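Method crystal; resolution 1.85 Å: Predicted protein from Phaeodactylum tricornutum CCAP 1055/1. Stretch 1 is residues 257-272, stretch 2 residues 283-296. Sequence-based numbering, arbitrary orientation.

Stretch 1 (257-272) GTFTSGQPFLDTIPLR
Stretch 2, residues 283-296: HVPLLVSPWSFSTY

Stretch 2 forms a hairpin: strand 292-296 returns along the strand that begins at L286, held by L287 N to S294 O, S294 N to L287 O and S289 N to S292 O (each 2.9 Å). At the bend, P290 (phi/psi -64/-12) and W291 (-125/7) leave extended geometry, and W291 N donates to S289 OG at 3.1 Å. Stretch 1 packs against this hairpin without one direct hydrogen bond between the stretches; 721 Å² is buried, both sides summed, most of it on apolar residues such as W291, L271, P290 and L266.

G257 leaves a preceding helix with positive phi (71/17). T258 (chi1 m, -64/135) points its CB toward stretch 2 and sets CG2 3.7 Å from P290 CG. F259 (-65/127, chi1 t, chi2 75°) starts sideways, yet its ring end comes nearer, CD2 lying 4.0 Å from W291 CZ2 at the edge of the indole. Its carbonyl is bridged to the same residue: water 1 donates to F259 O (2.7 Å) and accepts from W291 NE1 (2.9 Å). T260 (chi1 p, -134/159) adds CG2 to P290 CB at 3.9 Å, and S261 (chi1 m, -69/154) brings OG within 3.5 Å of W291 CH2, near the indole plane. W291 reaches F259 and S261 although its CB points away, its chi1 m (-44°) and chi2 100° bringing the ring end nearer.

G262 to P264 make no contact. The chain returns at F265 (-59/-47, chi1 t, chi2 74°), whose CA is 6.5 Å from W291 CA; F265 CB lies 4.1 Å from W291 CE3, and P290 O meets the ring edge, 3.8 Å from F265 CD2. L266 (-123/127, chi1 m, chi2 t) follows with its CA 5.7 Å from P290 CA. Water 2 accepts from L266 N (3.0 Å) and donates to P290 O (2.7 Å), while L266 CD1 approaches S289 O (3.5 Å) and the F293 ring edge at CD2 (3.6 Å).

D267 turns away, its OD1 accepting a very short 2.3 Å bond from T268 N. Strand 268-272 then runs at 21° to strand 292-296, nearly parallel, with axes 9.7 Å apart at closest approach. This spacing leaves room for intervening side chains. I269 (-114/116, chi1 m, chi2 t) places CG2 over one face of F293, 4.0 Å from the ring centroid and 17° off its normal, a CH-pi contact; CD1 sits 4.0 Å from V288 CG2. L271 (-133/100, chi1 off-rotamer at -144°, chi2 p) directs CD1 to F293 CE1 (4.1 Å) and CD2 to T295 OG1 (3.6 Å), whose hydroxyl donates to P285 O at 2.7 Å.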

ATOM      1  N   GLY A 257      19.137 -13.701  -1.879  1.00 13.32           N
ATOM      2  CA  GLY A 257      19.875 -13.620  -0.634  1.00 17.05           C
ATOM      3  C   GLY A 257      19.296 -12.556   0.287  1.00 19.07           C
ATOM      4  O   GLY A 257      19.954 -12.123   1.233  1.00 19.24           O
ATOM      5  N   THR A 258      18.066 -12.127   0.011  1.00 14.02           N
ATOM      6  CA  THR A 258      17.400 -11.117   0.843  1.00  8.66           C
ATOM      7  C   THR A 258      17.179 -11.653   2.253  1.00 13.48           C
ATOM      8  O   THR A 258      16.771 -12.801   2.437  1.00 14.48           O
ATOM      9  CB  THR A 258      16.044 -10.677   0.234  1.00 16.77           C
ATOM     10  OG1 THR A 258      16.241 -10.264  -1.120  1.00 17.02           O
ATOM     11  CG2 THR A 258      15.438  -9.518   1.020  1.00 12.57           C
ATOM     12  N   PHE A 259      17.477 -10.837   3.255  1.00 11.74           N
ATOM     13  CA  PHE A 259      17.290 -11.288   4.626  1.00 17.12           C
ATOM     14  C   PHE A 259      15.823 -11.541   4.923  1.00 19.84           C
ATOM     15  O   PHE A 259      14.965 -10.687   4.681  1.00 12.17           O
ATOM     16  CB  PHE A 259      17.840 -10.289   5.637  1.00 12.20           C
ATOM     17  CG  PHE A 259      17.621 -10.716   7.059  1.00 19.44           C
ATOM     18  CD1 PHE A 259      18.402 -11.717   7.619  1.00 21.50           C
ATOM     19  CD2 PHE A 259      16.618 -10.145   7.827  1.00 28.38           C
ATOM     20  CE1 PHE A 259      18.199 -12.130   8.926  1.00 24.06           C
ATOM     21  CE2 PHE A 259      16.409 -10.555   9.136  1.00 26.97           C
ATOM     22  CZ  PHE A 259      17.201 -11.548   9.683  1.00 23.96           C
ATOM     23  N   THR A 260      15.553 -12.739   5.424  1.00 14.33           N
ATOM     24  CA  THR A 260      14.244 -13.108   5.941  1.00 14.32           C
ATOM     25  C   THR A 260      14.450 -13.815   7.279  1.00 18.84           C
ATOM     26  O   THR A 260      15.543 -14.306   7.565  1.00 19.17           O
ATOM     27  CB  THR A 260      13.471 -14.023   4.966  1.00 15.11           C
ATOM     28  OG1 THR A 260      14.278 -15.162   4.634  1.00 21.81           O
ATOM     29  CG2 THR A 260      13.119 -13.279   3.681  1.00 21.07           C
ATOM     30  N   SER A 261      13.413 -13.851   8.104  1.00 12.06           N
ATOM     31  CA  SER A 261      13.488 -14.556   9.376  1.00 11.53           C
ATOM     32  C   SER A 261      13.565 -16.063   9.137  1.00 17.72           C
ATOM     33  O   SER A 261      13.116 -16.551   8.100  1.00 14.49           O
ATOM     34  CB  SER A 261      12.283 -14.211  10.257  1.00 19.44           C
ATOM     35  OG  SER A 261      12.250 -12.825  10.560  1.00 20.64           O
ATOM     36  N   GLY A 262      14.156 -16.786  10.089  1.00 20.28           N
ATOM     37  CA  GLY A 262      14.271 -18.236  10.006  1.00 29.13           C
ATOM     38  C   GLY A 262      12.933 -18.872   9.688  1.00 27.99           C
ATOM     39  O   GLY A 262      12.830 -19.699   8.789  1.00 27.04           O
ATOM     40  N   GLN A 263      11.917 -18.482  10.447  1.00 21.24           N
ATOM     41  CA  GLN A 263      10.524 -18.676  10.063  1.00 16.88           C
ATOM     42  C   GLN A 263      10.095 -17.391   9.369  1.00 12.46           C
ATOM     43  O   GLN A 263       9.813 -16.400  10.033  1.00 13.14           O
ATOM     44  CB  GLN A 263       9.648 -18.961  11.288  1.00 15.31           C
ATOM     45  CG  GLN A 263       8.166 -19.152  10.990  1.00 16.68           C
ATOM     46  CD  GLN A 263       7.870 -20.501  10.371  1.00 21.35           C
ATOM     47  OE1 GLN A 263       8.139 -21.541  10.971  1.00 26.88           O
ATOM     48  NE2 GLN A 263       7.322 -20.495   9.166  1.00 20.73           N
ATOM     49  N   PRO A 264      10.090 -17.385   8.029  1.00 12.51           N
ATOM     50  CA  PRO A 264       9.868 -16.111   7.336  1.00 17.06           C
ATOM     51  C   PRO A 264       8.494 -15.512   7.629  1.00  8.43           C
ATOM     52  O   PRO A 264       7.508 -16.240   7.718  1.00 10.18           O
ATOM     53  CB  PRO A 264      10.006 -16.482   5.854  1.00 13.42           C
ATOM     54  CG  PRO A 264       9.772 -17.957   5.793  1.00 24.27           C
ATOM     55  CD  PRO A 264      10.260 -18.513   7.098  1.00 18.49           C
ATOM     56  N   PHE A 265       8.442 -14.197   7.796  1.00  8.42           N
ATOM     57  CA  PHE A 265       7.162 -13.528   8.008  1.00  8.16           C
ATOM     58  C   PHE A 265       6.244 -13.783   6.817  1.00 14.70           C
ATOM     59  O   PHE A 265       5.088 -14.161   6.986  1.00 10.62           O
ATOM     60  CB  PHE A 265       7.361 -12.030   8.234  1.00  8.19           C
ATOM     61  CG  PHE A 265       6.077 -11.277   8.408  1.00 13.01           C
ATOM     62  CD1 PHE A 265       5.354 -11.379   9.585  1.00 11.60           C
ATOM     63  CD2 PHE A 265       5.583 -10.480   7.388  1.00 12.89           C
ATOM     64  CE1 PHE A 265       4.156 -10.702   9.738  1.00 18.92           C
ATOM     65  CE2 PHE A 265       4.393  -9.792   7.539  1.00 14.40           C
ATOM     66  CZ  PHE A 265       3.677  -9.905   8.714  1.00 14.30           C
ATOM     67  N   LEU A 266       6.787 -13.605   5.616  1.00  9.34           N
ATOM     68  CA  LEU A 266       6.091 -13.918   4.371  1.00 14.76           C
ATOM     69  C   LEU A 266       6.909 -14.906   3.558  1.00 20.24           C
ATOM     70  O   LEU A 266       8.086 -14.665   3.312  1.00 20.18           O
ATOM     71  CB  LEU A 266       5.867 -12.659   3.532  1.00 13.61           C
ATOM     72  CG  LEU A 266       4.930 -11.568   4.041  1.00 17.98           C
ATOM     73  CD1 LEU A 266       4.855 -10.450   2.992  1.00 14.51           C
ATOM     74  CD2 LEU A 266       3.550 -12.130   4.346  1.00 17.12           C
ATOM     75  N   ASP A 267       6.302 -16.016   3.151  1.00 14.22           N
ATOM     76  CA  ASP A 267       6.937 -16.869   2.152  1.00 23.65           C
ATOM     77  C   ASP A 267       5.926 -17.206   1.062  1.00 20.14           C
ATOM     78  O   ASP A 267       5.998 -16.668  -0.039  1.00 29.00           O
ATOM     79  CB  ASP A 267       7.539 -18.139   2.779  1.00 22.97           C
ATOM     80  CG  ASP A 267       6.599 -18.837   3.744  1.00 32.27           C
ATOM     81  OD1 ASP A 267       5.368 -18.764   3.553  1.00 45.56           O
ATOM     82  OD2 ASP A 267       7.100 -19.477   4.695  1.00 50.18           O
ATOM     83  N   THR A 268       4.960 -18.059   1.375  1.00 16.34           N
ATOM     84  CA  THR A 268       3.905 -18.378   0.422  1.00 11.96           C
ATOM     85  C   THR A 268       2.683 -17.483   0.652  1.00 13.56           C
ATOM     86  O   THR A 268       2.112 -17.475   1.736  1.00 19.65           O
ATOM     87  CB  THR A 268       3.502 -19.856   0.528  1.00 29.62           C
ATOM     88  OG1 THR A 268       4.659 -20.682   0.326  1.00 34.02           O
ATOM     89  CG2 THR A 268       2.460 -20.193  -0.509  1.00 28.53           C
ATOM     90  N   ILE A 269       2.284 -16.733  -0.371  1.00 12.00           N
ATOM     91  CA  ILE A 269       1.188 -15.773  -0.230  1.00  8.84           C
ATOM     92  C   ILE A 269      -0.026 -16.159  -1.063  1.00 11.27           C
ATOM     93  O   ILE A 269       0.054 -16.211  -2.299  1.00 10.88           O
ATOM     94  CB  ILE A 269       1.619 -14.348  -0.639  1.00 10.84           C
ATOM     95  CG1 ILE A 269       2.776 -13.859   0.231  1.00 17.51           C
ATOM     96  CG2 ILE A 269       0.426 -13.375  -0.576  1.00 13.86           C
ATOM     97  CD1 ILE A 269       3.229 -12.446  -0.110  1.00 19.28           C
ATOM     98  N   PRO A 270      -1.152 -16.445  -0.395  1.00 11.88           N
ATOM     99  CA  PRO A 270      -2.411 -16.641  -1.118  1.00 14.12           C
ATOM    100  C   PRO A 270      -3.069 -15.297  -1.434  1.00 16.96           C
ATOM    101  O   PRO A 270      -3.006 -14.375  -0.617  1.00 11.83           O
ATOM    102  CB  PRO A 270      -3.252 -17.452  -0.132  1.00 20.37           C
ATOM    103  CG  PRO A 270      -2.797 -16.958   1.202  1.00 14.77           C
ATOM    104  CD  PRO A 270      -1.310 -16.683   1.056  1.00  9.08           C
ATOM    105  N   LEU A 271      -3.662 -15.185  -2.615  1.00 12.18           N
ATOM    106  CA  LEU A 271      -4.383 -13.976  -3.007  1.00 12.50           C
ATOM    107  C   LEU A 271      -5.723 -14.385  -3.588  1.00  9.05           C
ATOM    108  O   LEU A 271      -5.808 -14.793  -4.747  1.00 10.65           O
ATOM    109  CB  LEU A 271      -3.581 -13.155  -4.026  1.00 16.48           C
ATOM    110  CG  LEU A 271      -3.659 -11.626  -3.930  1.00 16.80           C
ATOM    111  CD1 LEU A 271      -3.126 -11.171  -2.588  1.00 33.67           C
ATOM    112  CD2 LEU A 271      -2.881 -10.951  -5.065  1.00 10.02           C
ATOM    113  N   ARG A 272      -6.762 -14.277  -2.766  1.00  7.75           N
ATOM    114  CA  ARG A 272      -8.110 -14.705  -3.124  1.00  5.41           C
ATOM    115  C   ARG A 272      -8.898 -13.534  -3.719  1.00 13.60           C
ATOM    116  O   ARG A 272      -8.911 -12.442  -3.145  1.00  6.17           O
ATOM    117  CB  ARG A 272      -8.817 -15.267  -1.886  1.00 14.71           C
ATOM    118  CG  ARG A 272     -10.159 -15.931  -2.131  1.00 12.11           C
ATOM    119  CD  ARG A 272     -10.640 -16.606  -0.847  1.00 16.78           C
ATOM    120  NE  ARG A 272      -9.646 -17.546  -0.333  1.00 20.15           N
ATOM    121  CZ  ARG A 272      -9.675 -18.083   0.883  1.00 23.11           C
ATOM    122  NH1 ARG A 272     -10.650 -17.780   1.721  1.00 20.58           N
ATOM    123  NH2 ARG A 272      -8.724 -18.927   1.264  1.00 21.06           N
ATOM    124  N   HIS A 283      -6.385  -7.122 -14.168  1.00  8.39           N
ATOM    125  CA  HIS A 283      -4.969  -7.173 -13.835  1.00 11.92           C
ATOM    126  C   HIS A 283      -4.840  -7.233 -12.315  1.00 11.60           C
ATOM    127  O   HIS A 283      -5.136  -6.264 -11.630  1.00  8.62           O
ATOM    128  CB  HIS A 283      -4.232  -5.960 -14.403  1.00 10.65           C
ATOM    129  CG  HIS A 283      -2.769  -5.953 -14.099  1.00 13.35           C
ATOM    130  ND1 HIS A 283      -1.875  -6.789 -14.737  1.00 16.34           N
ATOM    131  CD2 HIS A 283      -2.045  -5.229 -13.216  1.00 15.53           C
ATOM    132  CE1 HIS A 283      -0.662  -6.569 -14.265  1.00 16.28           C
ATOM    133  NE2 HIS A 283      -0.734  -5.634 -13.339  1.00 17.52           N
ATOM    134  N   VAL A 284      -4.420  -8.379 -11.789  1.00  6.77           N
ATOM    135  CA  VAL A 284      -4.349  -8.559 -10.343  1.00  6.85           C
ATOM    136  C   VAL A 284      -2.917  -8.851  -9.931  1.00 14.46           C
ATOM    137  O   VAL A 284      -2.507 -10.008  -9.870  1.00 16.31           O
ATOM    138  CB  VAL A 284      -5.291  -9.691  -9.875  1.00 12.39           C
ATOM    139  CG1 VAL A 284      -5.241  -9.853  -8.344  1.00 11.63           C
ATOM    140  CG2 VAL A 284      -6.711  -9.402 -10.329  1.00 12.71           C
ATOM    141  N   PRO A 285      -2.143  -7.786  -9.669  1.00  8.34           N
ATOM    142  CA  PRO A 285      -0.715  -7.862  -9.369  1.00 10.14           C
ATOM    143  C   PRO A 285      -0.404  -8.066  -7.885  1.00 15.63           C
ATOM    144  O   PRO A 285      -1.301  -8.039  -7.041  1.00 16.32           O
ATOM    145  CB  PRO A 285      -0.207  -6.499  -9.829  1.00 12.77           C
ATOM    146  CG  PRO A 285      -1.340  -5.582  -9.513  1.00 12.27           C
ATOM    147  CD  PRO A 285      -2.614  -6.388  -9.694  1.00 11.79           C
ATOM    148  N   LEU A 286       0.877  -8.256  -7.588  1.00 11.51           N
ATOM    149  CA  LEU A 286       1.366  -8.334  -6.220  1.00  8.13           C
ATOM    150  C   LEU A 286       2.513  -7.338  -6.015  1.00 12.57           C
ATOM    151  O   LEU A 286       3.501  -7.355  -6.756  1.00 13.24           O
ATOM    152  CB  LEU A 286       1.838  -9.761  -5.896  1.00  9.00           C
ATOM    153  CG  LEU A 286       2.425  -9.991  -4.501  1.00  6.64           C
ATOM    154  CD1 LEU A 286       1.328  -9.883  -3.446  1.00  6.40           C
ATOM    155  CD2 LEU A 286       3.141 -11.335  -4.413  1.00 15.15           C
ATOM    156  N   LEU A 287       2.372  -6.467  -5.019  1.00  7.02           N
ATOM    157  CA  LEU A 287       3.466  -5.617  -4.559  1.00 10.36           C
ATOM    158  C   LEU A 287       4.014  -6.256  -3.297  1.00 12.17           C
ATOM    159  O   LEU A 287       3.263  -6.451  -2.355  1.00  9.40           O
ATOM    160  CB  LEU A 287       2.987  -4.189  -4.276  1.00 14.26           C
ATOM    161  CG  LEU A 287       2.731  -3.206  -5.425  1.00 25.88           C
ATOM    162  CD1 LEU A 287       1.678  -3.714  -6.397  1.00 24.71           C
ATOM    163  CD2 LEU A 287       2.326  -1.849  -4.860  1.00 27.70           C
ATOM    164  N   VAL A 288       5.298  -6.604  -3.258  1.00  7.31           N
ATOM    165  CA  VAL A 288       5.765  -7.399  -2.121  1.00  6.51           C
ATOM    166  C   VAL A 288       7.199  -7.097  -1.657  1.00  8.19           C
ATOM    167  O   VAL A 288       8.080  -6.796  -2.459  1.00  8.33           O
ATOM    168  CB  VAL A 288       5.643  -8.910  -2.448  1.00  8.16           C
ATOM    169  CG1 VAL A 288       6.519  -9.291  -3.650  1.00 11.92           C
ATOM    170  CG2 VAL A 288       5.978  -9.766  -1.241  1.00 12.94           C
ATOM    171  N   SER A 289       7.400  -7.150  -0.341  1.00  9.34           N
ATOM    172  CA  SER A 289       8.724  -7.177   0.274  1.00 12.17           C
ATOM    173  C   SER A 289       8.686  -8.348   1.258  1.00 10.98           C
ATOM    174  O   SER A 289       7.638  -8.978   1.408  1.00  9.27           O
ATOM    175  CB  SER A 289       9.050  -5.846   0.964  1.00 12.66           C
ATOM    176  OG  SER A 289       8.379  -5.720   2.211  1.00 10.05           O
ATOM    177  N   PRO A 290       9.813  -8.671   1.920  1.00  7.88           N
ATOM    178  CA  PRO A 290       9.685  -9.742   2.915  1.00 12.41           C
ATOM    179  C   PRO A 290       8.751  -9.394   4.080  1.00 10.43           C
ATOM    180  O   PRO A 290       8.375 -10.288   4.848  1.00 10.00           O
ATOM    181  CB  PRO A 290      11.124  -9.926   3.420  1.00 13.19           C
ATOM    182  CG  PRO A 290      11.967  -9.484   2.289  1.00  9.34           C
ATOM    183  CD  PRO A 290      11.224  -8.334   1.660  1.00 15.86           C
ATOM    184  N   TRP A 291       8.378  -8.122   4.204  1.00  6.46           N
ATOM    185  CA  TRP A 291       7.695  -7.644   5.405  1.00  6.03           C
ATOM    186  C   TRP A 291       6.368  -6.959   5.109  1.00  9.52           C
ATOM    187  O   TRP A 291       5.737  -6.404   6.008  1.00  8.99           O
ATOM    188  CB  TRP A 291       8.602  -6.678   6.169  1.00  9.01           C
ATOM    189  CG  TRP A 291      10.014  -7.169   6.279  1.00 11.45           C
ATOM    190  CD1 TRP A 291      11.074  -6.787   5.509  1.00 12.17           C
ATOM    191  CD2 TRP A 291      10.521  -8.143   7.205  1.00 14.69           C
ATOM    192  NE1 TRP A 291      12.208  -7.457   5.900  1.00 13.48           N
ATOM    193  CE2 TRP A 291      11.894  -8.295   6.940  1.00  7.73           C
ATOM    194  CE3 TRP A 291       9.947  -8.897   8.234  1.00 14.73           C
ATOM    195  CZ2 TRP A 291      12.704  -9.171   7.662  1.00 17.52           C
ATOM    196  CZ3 TRP A 291      10.757  -9.768   8.956  1.00 15.19           C
ATOM    197  CH2 TRP A 291      12.116  -9.898   8.663  1.00 17.54           C
ATOM    198  N   SER A 292       5.939  -7.006   3.855  1.00  3.53           N
ATOM    199  CA  SER A 292       4.712  -6.315   3.466  1.00  5.94           C
ATOM    200  C   SER A 292       4.217  -6.796   2.121  1.00 10.35           C
ATOM    201  O   SER A 292       5.003  -7.254   1.292  1.00  8.88           O
ATOM    202  CB  SER A 292       4.951  -4.806   3.418  1.00 11.74           C
ATOM    203  OG  SER A 292       5.793  -4.481   2.320  1.00 14.83           O
ATOM    204  N   PHE A 293       2.915  -6.692   1.884  1.00  7.91           N
ATOM    205  CA  PHE A 293       2.437  -6.890   0.536  1.00 13.34           C
ATOM    206  C   PHE A 293       1.096  -6.206   0.324  1.00 11.24           C
ATOM    207  O   PHE A 293       0.384  -5.871   1.279  1.00  4.94           O
ATOM    208  CB  PHE A 293       2.368  -8.387   0.174  1.00 10.73           C
ATOM    209  CG  PHE A 293       1.240  -9.150   0.817  1.00 13.47           C
ATOM    210  CD1 PHE A 293       0.033  -9.314   0.156  1.00 14.84           C
ATOM    211  CD2 PHE A 293       1.412  -9.772   2.039  1.00 16.13           C
ATOM    212  CE1 PHE A 293      -0.999 -10.038   0.726  1.00 18.38           C
ATOM    213  CE2 PHE A 293       0.387 -10.508   2.614  1.00 18.63           C
ATOM    214  CZ  PHE A 293      -0.822 -10.633   1.962  1.00 20.71           C
ATOM    215  N   SER A 294       0.781  -5.974  -0.943  1.00  8.29           N
ATOM    216  CA  SER A 294      -0.472  -5.328  -1.299  1.00  7.54           C
ATOM    217  C   SER A 294      -0.907  -5.736  -2.697  1.00 11.84           C
ATOM    218  O   SER A 294      -0.115  -6.230  -3.503  1.00 11.43           O
ATOM    219  CB  SER A 294      -0.344  -3.805  -1.213  1.00 12.84           C
ATOM    220  OG  SER A 294       0.659  -3.326  -2.088  1.00 27.78           O
ATOM    221  N   THR A 295      -2.181  -5.523  -2.983  1.00  6.13           N
ATOM    222  CA  THR A 295      -2.720  -5.812  -4.292  1.00  6.87           C
ATOM    223  C   THR A 295      -3.902  -4.890  -4.530  1.00 11.22           C
ATOM    224  O   THR A 295      -4.354  -4.189  -3.615  1.00  8.48           O
ATOM    225  CB  THR A 295      -3.164  -7.275  -4.422  1.00  4.92           C
ATOM    226  OG1 THR A 295      -3.631  -7.519  -5.752  1.00 13.75           O
ATOM    227  CG2 THR A 295      -4.293  -7.566  -3.451  1.00 13.35           C
ATOM    228  N   TYR A 296      -4.388  -4.892  -5.763  1.00  7.74           N
ATOM    229  CA  TYR A 296      -5.534  -4.074  -6.141  1.00  7.56           C
ATOM    230  C   TYR A 296      -6.170  -4.619  -7.414  1.00 11.32           C
ATOM    231  O   TYR A 296      -5.560  -5.416  -8.127  1.00  9.98           O
ATOM    232  CB  TYR A 296      -5.111  -2.620  -6.348  1.00  9.51           C
ATOM    233  CG  TYR A 296      -4.025  -2.437  -7.392  1.00  9.95           C
ATOM    234  CD1 TYR A 296      -4.346  -2.243  -8.731  1.00 18.61           C
ATOM    235  CD2 TYR A 296      -2.681  -2.441  -7.037  1.00 22.17           C
ATOM    236  CE1 TYR A 296      -3.363  -2.067  -9.687  1.00 19.98           C
ATOM    237  CE2 TYR A 296      -1.690  -2.266  -7.991  1.00 25.77           C
ATOM    238  CZ  TYR A 296      -2.038  -2.079  -9.311  1.00 30.79           C
ATOM    239  OH  TYR A 296      -1.062  -1.908 -10.265  1.00 34.19           O
TER
HETATM  240  O   HOH W   1      14.817  -7.953   4.707  1.00 15.69           O
HETATM  241  O   HOH W   2       9.541 -12.726   4.956  1.00 12.08           O